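Local coordinates for protein dipeptidase AC. Metallo peptidase. MEROPS family M19 (Rhodobacter sphaeroides, PDB 3LY0) that probably hydrolyses dipeptides as a zinc-dependent metallopeptidase of the M19 (membrane dipeptidase) family, and binds a phosphinate mimic of L-Ala-D-Ala at two zinc ions, at residues 233-238 against 243-248; 249-254 against 294-299. All coordinates share one frame; numbering follows the deposited sequence.

Contact 1: 233-238 against 243-248. With ZN (zinc ion), chain E; LY0 ((2R)-3-[(R)-[(1R)-1-aminoethyl](hydroxy)phosphoryl]-2-methylpropanoic acid), chain C.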
loop_
_atom_site.group_PDB
_atom_site.type_symbol
_atom_site.label_atom_id
_atom_site.label_comp_id
_atom_site.label_asym_id
_atom_site.label_seq_id
_atom_site.Cartn_x
_atom_site.Cartn_y
_atom_site.Cartn_z
ATOM N N HIS A 233 0.927 3.681 -1.193
ATOM C CA HIS A 233 0.056 4.279 -0.186
ATOM C C HIS A 233 0.742 5.453 0.516
ATOM O O HIS A 233 1.156 5.360 1.677
ATOM C CB HIS A 233 -0.546 3.218 0.779
ATOM C CG HIS A 233 0.455 2.403 1.556
ATOM N ND1 HIS A 233 1.425 1.621 0.958
ATOM C CD2 HIS A 233 0.577 2.190 2.890
ATOM C CE1 HIS A 233 2.125 1.003 1.889
ATOM N NE2 HIS A 233 1.622 1.313 3.071
ATOM N N SER A 234 0.846 6.562 -0.215
ATOM C CA SER A 234 1.535 7.766 0.273
ATOM C C SER A 234 0.837 8.997 -0.269
ATOM O O SER A 234 0.356 8.989 -1.405
ATOM C CB SER A 234 2.990 7.787 -0.204
ATOM O OG SER A 234 3.722 6.690 0.305
ATOM N N ASN A 235 0.814 10.066 0.530
ATOM C CA ASN A 235 0.124 11.294 0.154
ATOM C C ASN A 235 1.071 12.466 -0.059
ATOM O O ASN A 235 2.282 12.271 -0.196
ATOM C CB ASN A 235 -0.984 11.602 1.163
ATOM C CG ASN A 235 -2.017 10.480 1.233
ATOM O OD1 ASN A 235 -2.171 9.709 0.279
ATOM N ND2 ASN A 235 -2.715 10.369 2.363
ATOM N N ALA A 236 0.526 13.681 -0.107
ATOM C CA ALA A 236 1.325 14.847 -0.477
ATOM C C ALA A 236 1.900 15.567 0.732
ATOM O O ALA A 236 1.153 16.123 1.537
ATOM C CB ALA A 236 0.494 15.804 -1.321
ATOM N N HIS A 237 3.226 15.570 0.837
ATOM C CA HIS A 237 3.908 16.222 1.952
ATOM C C HIS A 237 3.572 17.709 2.037
ATOM O O HIS A 237 3.513 18.274 3.128
ATOM C CB HIS A 237 5.414 16.032 1.815
ATOM C CG HIS A 237 6.170 16.328 3.067
ATOM N ND1 HIS A 237 6.637 17.588 3.374
ATOM C CD2 HIS A 237 6.517 15.532 4.105
ATOM C CE1 HIS A 237 7.253 17.550 4.541
ATOM N NE2 HIS A 237 7.195 16.315 5.005
ATOM N N ALA A 238 3.354 18.326 0.879
ATOM C CA ALA A 238 3.055 19.758 0.818
ATOM C C ALA A 238 1.732 20.074 1.499
ATOM O O ALA A 238 1.523 21.206 1.948
ATOM C CB ALA A 238 3.055 20.238 -0.628
ATOM N N THR A 243 6.314 12.370 7.796
ATOM C CA THR A 243 7.479 11.684 7.220
ATOM C C THR A 243 7.106 10.639 6.156
ATOM O O THR A 243 7.944 10.272 5.326
ATOM C CB THR A 243 8.295 10.974 8.310
ATOM O OG1 THR A 243 7.405 10.196 9.121
ATOM C CG2 THR A 243 8.984 12.021 9.206
ATOM N N ARG A 244 5.863 10.162 6.206
ATOM C CA ARG A 244 5.387 9.132 5.277
ATOM C C ARG A 244 4.943 9.660 3.913
ATOM O O ARG A 244 4.756 8.880 2.970
ATOM C CB ARG A 244 4.274 8.322 5.926
ATOM C CG ARG A 244 4.798 7.175 6.777
ATOM C CD ARG A 244 5.234 6.008 5.898
ATOM N NE ARG A 244 4.100 5.202 5.442
ATOM C CZ ARG A 244 3.596 5.199 4.209
ATOM N NH1 ARG A 244 4.097 5.974 3.254
ATOM N NH2 ARG A 244 2.587 4.384 3.926
ATOM N N ASN A 245 4.758 10.971 3.802
ATOM C CA ASN A 245 4.284 11.564 2.550
ATOM C C ASN A 245 5.404 11.980 1.591
ATOM O O ASN A 245 6.593 11.895 1.927
ATOM C CB ASN A 245 3.312 12.706 2.857
ATOM C CG ASN A 245 1.968 12.200 3.349
ATOM O OD1 ASN A 245 1.618 11.032 3.140
ATOM N ND2 ASN A 245 1.202 13.071 3.985
ATOM N N LEU A 246 5.013 12.400 0.391
ATOM C CA LEU A 246 5.956 12.653 -0.688
ATOM C C LEU A 246 6.077 14.153 -0.948
ATOM O O LEU A 246 5.074 14.844 -1.095
ATOM C CB LEU A 246 5.478 11.951 -1.967
ATOM C CG LEU A 246 5.502 10.418 -1.940
ATOM C CD1 LEU A 246 4.633 9.851 -3.047
ATOM C CD2 LEU A 246 6.920 9.895 -2.046
ATOM N N THR A 247 7.307 14.643 -1.031
ATOM C CA THR A 247 7.522 16.059 -1.343
ATOM C C THR A 247 7.273 16.316 -2.825
ATOM O O THR A 247 7.212 15.380 -3.635
ATOM C CB THR A 247 8.955 16.498 -1.029
ATOM O OG1 THR A 247 9.856 15.883 -1.961
ATOM C CG2 THR A 247 9.347 16.096 0.388
ATOM N N ASP A 248 7.124 17.586 -3.184
ATOM C CA ASP A 248 6.903 17.927 -4.583
ATOM C C ASP A 248 8.068 17.481 -5.457
ATOM O O ASP A 248 7.871 17.090 -6.612
ATOM C CB ASP A 248 6.638 19.429 -4.748
ATOM C CG ASP A 248 5.244 19.833 -4.294
ATOM O OD1 ASP A 248 4.431 18.952 -3.943
ATOM O OD2 ASP A 248 4.964 21.049 -4.289
HETATM ZN ZN ZN E . 2.346 0.794 5.128
HETATM P P LY0 C . 0.870 0.075 7.360
HETATM C C1 LY0 C . 1.185 -1.389 9.718
HETATM N N1 LY0 C . 1.085 -2.592 7.552
HETATM C C2 LY0 C . 0.608 -1.456 8.320
HETATM C C4 LY0 C . -0.074 1.463 8.106
HETATM C C5 LY0 C . 0.702 2.734 8.307
HETATM C C6 LY0 C . 1.501 3.132 7.096
HETATM C C7 LY0 C . -0.085 3.856 8.934
HETATM O O31 LY0 C . 0.401 -0.243 5.959
HETATM O O32 LY0 C . 2.403 0.385 7.311
HETATM O O61 LY0 C . 2.459 4.084 7.223
HETATM O O62 LY0 C . 1.327 2.588 5.993
HETATM O O HOH W 1 6.081 7.786 0.662
HETATM O O HOH W 2 3.852 17.274 -1.798
#
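Arg244 meets His233 on two fronts. NH2 donates to the backbone carbonyl, with 2.8 Å from Arg244 NH2 to His233 O, and lies over one face of the imidazole ring, whose plane stands 81° from the guanidinium. Arg244 NH1 donates to Ser234 OG, 3.1 Å away in the guanidinium plane, and that hydroxyl is also hydrogen-bonded to Ser211. Bends at chi2 and chi3 fold the long chain back, which carries NE and NH2 to the inhibitor carboxylate: Arg244 NE lies 2.7 Å from LY0 O61, and NH2 donates almost straight (175°) to O62. That oxygen also binds the zinc held by His233 NE2 at 2.2 Å, a metal that Glu139 and His212 share.

Behind this site the packing stays close. Asn245 OD1 accepts a hydrogen bond from the backbone N of Asn235, which lies above its carbonyl plane, while Asn235 O takes Leu246 N and Leu246 O takes His237 N, making a single beta bridge between Ala236 and Leu246. A branched, apolar Leu246 suits its buried place, where CD1 lies against Ser234 CB (3.9 Å).

Toward the partly exposed end a water takes over much of the joining. It accepts from Ala238 N and donates to Leu246 O and Asp248 OD1, an oxygen also hydrogen-bonded to His291 NE2. The His237 ring, swung anti to the backbone N (chi1 -164°), runs beside Thr247 CG2 and sends NE2 to Gly182 O.

Arginine thus suits a place where one planar cation can read both oxygens of a carboxylate, and its bonds to His233 O and Ser234 OG probably keep that cation oriented beside the metal.

Contact 2: 249-254 against 294-299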
loop_
_atom_site.group_PDB
_atom_site.type_symbol
_atom_site.label_atom_id
_atom_site.label_comp_id
_atom_site.label_asym_id
_atom_site.label_seq_id
_atom_site.Cartn_x
_atom_site.Cartn_y
_atom_site.Cartn_z
ATOM N N ARG A 249 9.277 17.524 -4.902
ATOM C CA ARG A 249 10.454 17.061 -5.620
ATOM C C ARG A 249 10.333 15.571 -5.912
ATOM O O ARG A 249 10.616 15.117 -7.018
ATOM C CB ARG A 249 11.728 17.338 -4.827
ATOM C CG ARG A 249 12.998 17.061 -5.631
ATOM C CD ARG A 249 14.242 17.100 -4.771
ATOM N NE ARG A 249 14.219 16.044 -3.763
ATOM C CZ ARG A 249 14.676 14.810 -3.965
ATOM N NH1 ARG A 249 15.208 14.481 -5.134
ATOM N NH2 ARG A 249 14.602 13.911 -2.999
ATOM N N GLN A 250 9.904 14.816 -4.909
ATOM C CA GLN A 250 9.687 13.386 -5.103
ATOM C C GLN A 250 8.573 13.117 -6.124
ATOM O O GLN A 250 8.688 12.243 -6.989
ATOM C CB GLN A 250 9.363 12.718 -3.770
ATOM C CG GLN A 250 10.542 12.626 -2.820
ATOM C CD GLN A 250 10.143 12.031 -1.492
ATOM O OE1 GLN A 250 9.290 12.570 -0.800
ATOM N NE2 GLN A 250 10.741 10.896 -1.137
ATOM N N LEU A 251 7.485 13.872 -6.023
ATOM C CA LEU A 251 6.400 13.731 -6.983
ATOM C C LEU A 251 6.886 13.986 -8.415
ATOM O O LEU A 251 6.473 13.295 -9.351
ATOM C CB LEU A 251 5.233 14.666 -6.634
ATOM C CG LEU A 251 4.494 14.383 -5.325
ATOM C CD1 LEU A 251 3.448 15.463 -5.086
ATOM C CD2 LEU A 251 3.838 13.011 -5.329
ATOM N N ALA A 252 7.745 14.988 -8.591
ATOM C CA ALA A 252 8.236 15.316 -9.927
ATOM C C ALA A 252 9.052 14.163 -10.503
ATOM O O ALA A 252 8.973 13.872 -11.689
ATOM C CB ALA A 252 9.061 16.598 -9.894
ATOM N N MET A 253 9.836 13.512 -9.655
ATOM C CA MET A 253 10.617 12.362 -10.087
ATOM C C MET A 253 9.704 11.188 -10.459
ATOM O O MET A 253 9.935 10.507 -11.454
ATOM C CB MET A 253 11.627 11.995 -9.000
ATOM C CG MET A 253 12.546 13.171 -8.647
ATOM S SD MET A 253 13.371 13.086 -7.045
ATOM C CE MET A 253 14.328 11.610 -7.274
ATOM N N ILE A 254 8.659 10.966 -9.664
ATOM C CA ILE A 254 7.693 9.915 -9.967
ATOM C C ILE A 254 7.028 10.204 -11.315
ATOM O O ILE A 254 6.898 9.310 -12.159
ATOM C CB ILE A 254 6.648 9.774 -8.838
ATOM C CG1 ILE A 254 7.314 9.221 -7.570
ATOM C CG2 ILE A 254 5.469 8.899 -9.282
ATOM C CD1 ILE A 254 6.453 9.321 -6.311
ATOM N N ASP A 294 -2.608 17.274 -9.827
ATOM C CA ASP A 294 -2.015 18.442 -10.461
ATOM C C ASP A 294 -0.542 18.242 -10.811
ATOM O O ASP A 294 -0.092 18.655 -11.880
ATOM C CB ASP A 294 -2.162 19.668 -9.555
ATOM C CG ASP A 294 -1.708 20.938 -10.232
ATOM O OD1 ASP A 294 -0.507 21.268 -10.136
ATOM O OD2 ASP A 294 -2.553 21.598 -10.871
ATOM N N ARG A 295 0.213 17.619 -9.912
ATOM C CA ARG A 295 1.648 17.486 -10.117
ATOM C C ARG A 295 2.016 16.200 -10.865
ATOM O O ARG A 295 2.904 16.199 -11.713
ATOM C CB ARG A 295 2.394 17.571 -8.781
ATOM C CG ARG A 295 2.065 18.821 -7.943
ATOM C CD ARG A 295 2.134 20.120 -8.750
ATOM N NE ARG A 295 1.623 21.266 -7.991
ATOM C CZ ARG A 295 2.381 22.122 -7.309
ATOM N NH1 ARG A 295 3.700 21.985 -7.288
ATOM N NH2 ARG A 295 1.818 23.127 -6.649
ATOM N N LEU A 296 1.341 15.101 -10.552
ATOM C CA LEU A 296 1.659 13.828 -11.200
ATOM C C LEU A 296 1.007 13.650 -12.565
ATOM O O LEU A 296 1.525 12.927 -13.419
ATOM C CB LEU A 296 1.246 12.666 -10.303
ATOM C CG LEU A 296 2.013 12.559 -8.996
ATOM C CD1 LEU A 296 1.282 11.592 -8.067
ATOM C CD2 LEU A 296 3.454 12.111 -9.268
ATOM N N GLY A 297 -0.138 14.292 -12.756
ATOM C CA GLY A 297 -0.938 14.085 -13.947
ATOM C C GLY A 297 -2.068 13.114 -13.669
ATOM O O GLY A 297 -1.968 12.273 -12.766
ATOM N N GLU A 298 -3.129 13.215 -14.461
ATOM C CA GLU A 298 -4.332 12.425 -14.257
ATOM C C GLU A 298 -4.124 10.928 -14.405
ATOM O O GLU A 298 -4.941 10.152 -13.930
ATOM C CB GLU A 298 -5.428 12.845 -15.245
ATOM C CG GLU A 298 -6.035 14.215 -14.992
ATOM C CD GLU A 298 -7.160 14.529 -15.964
ATOM O OE1 GLU A 298 -7.322 13.781 -16.950
ATOM O OE2 GLU A 298 -7.884 15.518 -15.728
ATOM N N ASP A 299 -3.047 10.523 -15.071
ATOM C CA ASP A 299 -2.816 9.103 -15.330
ATOM C C ASP A 299 -1.969 8.425 -14.254
ATOM O O ASP A 299 -1.704 7.229 -14.339
ATOM C CB ASP A 299 -2.126 8.914 -16.685
ATOM C CG ASP A 299 -3.003 9.333 -17.845
ATOM O OD1 ASP A 299 -4.077 8.722 -18.033
ATOM O OD2 ASP A 299 -2.613 10.272 -18.567
#
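Leu296 CD2 sits against helix 248-256, touching Leu251 and Ile254, residues one helical turn apart. Its closest neighbour is a backbone atom, Leu251 O, at 3.2 Å from Leu296 CD2. The same methyl meets the branch methyl of the isoleucine, with Ile254 CG2 and Leu296 CD2 3.8 Å apart. The other methyl, Leu296 CD1, faces Leu251 CD2 at 4.0 Å, and the two leucine side chains cross at about a right angle. A forked aliphatic chain suits this place: CD2 fits between Leu251 and Ile254, and CD1 adds to the contact with Leu251. In Ile254 the beta branch is what matters: CG2 stands anti to the backbone N and faces Leu296, while the longer CG1 arm leaves CB in another direction.

The next shell is mostly apolar. Val261 of strand 260-263 touches both Ile254 and Leu296, Leu229 adds to the cover of Ile254, and Leu292 of helix 283-296 lies against Leu251, as does His291, the exception. At the exposed edge Arg295 offers the aliphatic foot of its chain, CB lying 4.4 Å from Leu251 CD1, before its charged end leads away to a salt bridge between Arg295 NE and Asp294 OD1 (3.0 Å). Further out, the carbonyl of Arg295 receives a hydrogen bond from Arg255 NH1. Gly297, with phi 99°, then turns the chain out of the helix; glycine suits a backbone shape that would press a side chain against the preceding carbonyl O.

No hydrogen bond joins the two segments, and their contact rests mainly on the fit of aliphatic groups, with charge kept to its solvent edge: two neighbouring helices packed together over Val261, consistent with the outer helix layer of a TIM-barrel-clan fold.

Contact 1 lies deeper: its centre is about 13 Å from the centre of the chain, that of contact 2 about 18 Å, and both are largely buried. The first folds one loop after strand 230-231 upon itself, using hydrogen bonds, water and a metal ligand beside the inhibitor; the segments of the second meet chiefly through aliphatic groups, with polar links between helices 248-256 and 283-296 at the margin. They adjoin along the chain, since 243-248 leads into helix 248-256, with Thr247 at its N-cap. Leu246 of contact 1 packs on both Leu251 and Ile254, and a long, weak ion pair links Asp248 to Arg295. The contact beside the zinc is thus mainly polar, the interhelical one mainly apolar.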